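Local coordinates for centrosome-associated zinc finger protein Cp190 (Drosophila melanogaster, PDB 6ER1) that homodimerizes through its N-terminal BTB domain and, recruited by insulator DNA-binding proteins, organizes chromatin domains and their boundaries, at residues L37-Q40 and Q46-V49. Residues are numbered along the deposited sequence; the frame is centred on the assembly and turned at random.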
ATOM      1  N   LEU A  37       6.435   5.390  -8.945  1.00 19.21           N
ATOM      2  CA  LEU A  37       6.550   6.831  -9.138  1.00 17.97           C
ATOM      3  C   LEU A  37       7.956   7.251  -8.712  1.00 18.54           C
ATOM      4  O   LEU A  37       8.380   6.952  -7.579  1.00 19.72           O
ATOM      5  CB  LEU A  37       5.508   7.565  -8.328  1.00 20.49           C
ATOM      6  CG  LEU A  37       5.535   9.089  -8.347  1.00 20.42           C
ATOM      7  CD1 LEU A  37       5.505   9.686  -9.741  1.00 22.90           C
ATOM      8  CD2 LEU A  37       4.395   9.639  -7.511  1.00 22.41           C
ATOM      9  N   THR A  38       8.689   7.932  -9.606  1.00 17.72           N
ATOM     10  CA  THR A  38      10.025   8.399  -9.340  1.00 17.26           C
ATOM     11  C   THR A  38       9.979   9.911  -9.305  1.00 16.16           C
ATOM     12  O   THR A  38       9.580  10.544 -10.299  1.00 19.78           O
ATOM     13  CB  THR A  38      11.017   7.897 -10.398  1.00 19.49           C
ATOM     14  OG1 THR A  38      11.019   6.459 -10.402  1.00 22.91           O
ATOM     15  CG2 THR A  38      12.439   8.391 -10.147  1.00 20.51           C
ATOM     16  N   LEU A  39      10.371  10.480  -8.158  1.00 16.52           N
ATOM     17  CA  LEU A  39      10.425  11.929  -7.973  1.00 16.81           C
ATOM     18  C   LEU A  39      11.837  12.397  -8.225  1.00 17.50           C
ATOM     19  O   LEU A  39      12.787  11.828  -7.684  1.00 20.36           O
ATOM     20  CB  LEU A  39      10.042  12.308  -6.550  1.00 15.39           C
ATOM     21  CG  LEU A  39       8.776  11.646  -6.013  1.00 15.49           C
ATOM     22  CD1 LEU A  39       8.544  12.038  -4.586  1.00 16.46           C
ATOM     23  CD2 LEU A  39       7.571  11.993  -6.859  1.00 16.62           C
ATOM     24  N   GLN A  40      11.999  13.424  -9.046  1.00 17.46           N
ATOM     25  CA  GLN A  40      13.317  13.958  -9.368  1.00 17.56           C
ATOM     26  C   GLN A  40      13.493  15.393  -8.895  1.00 16.97           C
ATOM     27  O   GLN A  40      12.660  16.260  -9.239  1.00 19.03           O
ATOM     28  CB  GLN A  40      13.602  13.819 -10.860  1.00 19.93           C
ATOM     29  CG  GLN A  40      15.031  14.253 -11.208  1.00 22.11           C
ATOM     30  CD  GLN A  40      15.463  13.791 -12.565  1.00 26.37           C
ATOM     31  OE1 GLN A  40      15.289  12.632 -12.918  1.00 26.60           O
ATOM     32  NE2 GLN A  40      16.044  14.701 -13.339  1.00 28.90           N
ATOM     33  N   GLN A  46      16.969  11.324  -7.014  1.00 22.13           N
ATOM     34  CA  GLN A  46      15.654  10.742  -7.152  1.00 21.96           C
ATOM     35  C   GLN A  46      15.219  10.052  -5.890  1.00 19.59           C
ATOM     36  O   GLN A  46      16.021   9.483  -5.158  1.00 26.88           O
ATOM     37  CB  GLN A  46      15.653   9.754  -8.312  1.00 23.03           C
ATOM     38  CG  GLN A  46      15.894  10.387  -9.665  1.00 25.11           C
ATOM     39  CD  GLN A  46      15.850   9.408 -10.809  1.00 24.55           C
ATOM     40  OE1 GLN A  46      16.101   8.208 -10.641  1.00 31.58           O
ATOM     41  NE2 GLN A  46      15.560   9.914 -11.988  1.00 27.12           N
ATOM     42  N   LEU A  47      13.902  10.043  -5.702  1.00 16.95           N
ATOM     43  CA  LEU A  47      13.263   9.317  -4.608  1.00 17.34           C
ATOM     44  C   LEU A  47      12.133   8.482  -5.226  1.00 17.70           C
ATOM     45  O   LEU A  47      11.208   9.034  -5.840  1.00 18.83           O
ATOM     46  CB  LEU A  47      12.687  10.289  -3.588  1.00 17.72           C
ATOM     47  CG  LEU A  47      11.975   9.716  -2.368  1.00 18.75           C
ATOM     48  CD1 LEU A  47      12.877   8.783  -1.583  1.00 21.23           C
ATOM     49  CD2 LEU A  47      11.389  10.785  -1.483  1.00 20.86           C
ATOM     50  N   LYS A  48      12.207   7.165  -5.063  1.00 17.14           N
ATOM     51  CA  LYS A  48      11.191   6.246  -5.606  1.00 17.40           C
ATOM     52  C   LYS A  48      10.167   5.889  -4.554  1.00 17.69           C
ATOM     53  O   LYS A  48      10.539   5.519  -3.439  1.00 18.37           O
ATOM     54  CB  LYS A  48      11.841   4.989  -6.152  1.00 19.03           C
ATOM     55  CG  LYS A  48      12.730   5.322  -7.336  1.00 20.96           C
ATOM     56  CD  LYS A  48      13.427   4.165  -7.995  1.00 28.63           C
ATOM     57  CE  LYS A  48      14.180   4.698  -9.223  1.00 29.41           C
ATOM     58  NZ  LYS A  48      14.888   3.648 -10.001  1.00 37.00           N
ATOM     59  N   VAL A  49       8.886   5.976  -4.910  1.00 17.02           N
ATOM     60  CA  VAL A  49       7.819   5.858  -3.947  1.00 16.81           C
ATOM     61  C   VAL A  49       6.689   5.008  -4.572  1.00 16.25           C
ATOM     62  O   VAL A  49       6.711   4.647  -5.751  1.00 18.29           O
ATOM     63  CB  VAL A  49       7.304   7.267  -3.536  1.00 17.02           C
ATOM     64  CG1 VAL A  49       8.385   8.094  -2.897  1.00 17.64           C
ATOM     65  CG2 VAL A  49       6.716   8.010  -4.726  1.00 19.01           C
TER
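The antiparallel beta hairpin of the BTB domain pairs L37-Q40 with Q46-V49, L39 facing L47 and L37 facing V49 as hydrogen-bonded pairs. L39 N donates to L47 O at 2.9 Å, almost straight at 171°, and L47 N returns a bond to L39 O. V49 N binds L37 O, whereas the reverse bond, L37 N to V49 O, is longer (3.3 Å) and clearly bent. Toward the turn end, Q46 CA lies 3.1 Å from L39 O, a CA-H...O contact that adds to the bond this oxygen receives from L47 N.

On the face bearing T38, Q40, Q46 and K48, Q46 faces Q40 as a non-hydrogen-bonded pair and its amide reaches across to it. Its NE2 donates within its own amide plane to Q40 OE1 at 2.9 Å, but arrives tilted from the acceptor's carbonyl plane, the two amides being turned 41° apart. Diagonally, T38 CG2 lies against the same Q46, 3.6 Å from its CD; this methyl stands anti to the T38 backbone N, while OG1 (chi1 -60°) turns to the extended chain of K48 and touches its CG and CE. A74 of the neighbouring strand 74-76 borders T38, Q40 and Q46.

The other face is apolar. V49 CG2 sits 3.8 Å from L37 CB, the two side chains running alongside each other, and V49 CG1 comes 4.3 Å from L39 CD1. L54 of helix 51-57 packs on both L37 and V49, and V86 and V90 of helix 83-95 meet L39 and V49 respectively. With strand 37-40 also bonded to L75 on its far edge, this hairpin, polar on one face and packed against helices on the other, forms part of the small mixed sheet characteristic of the BTB/POZ fold.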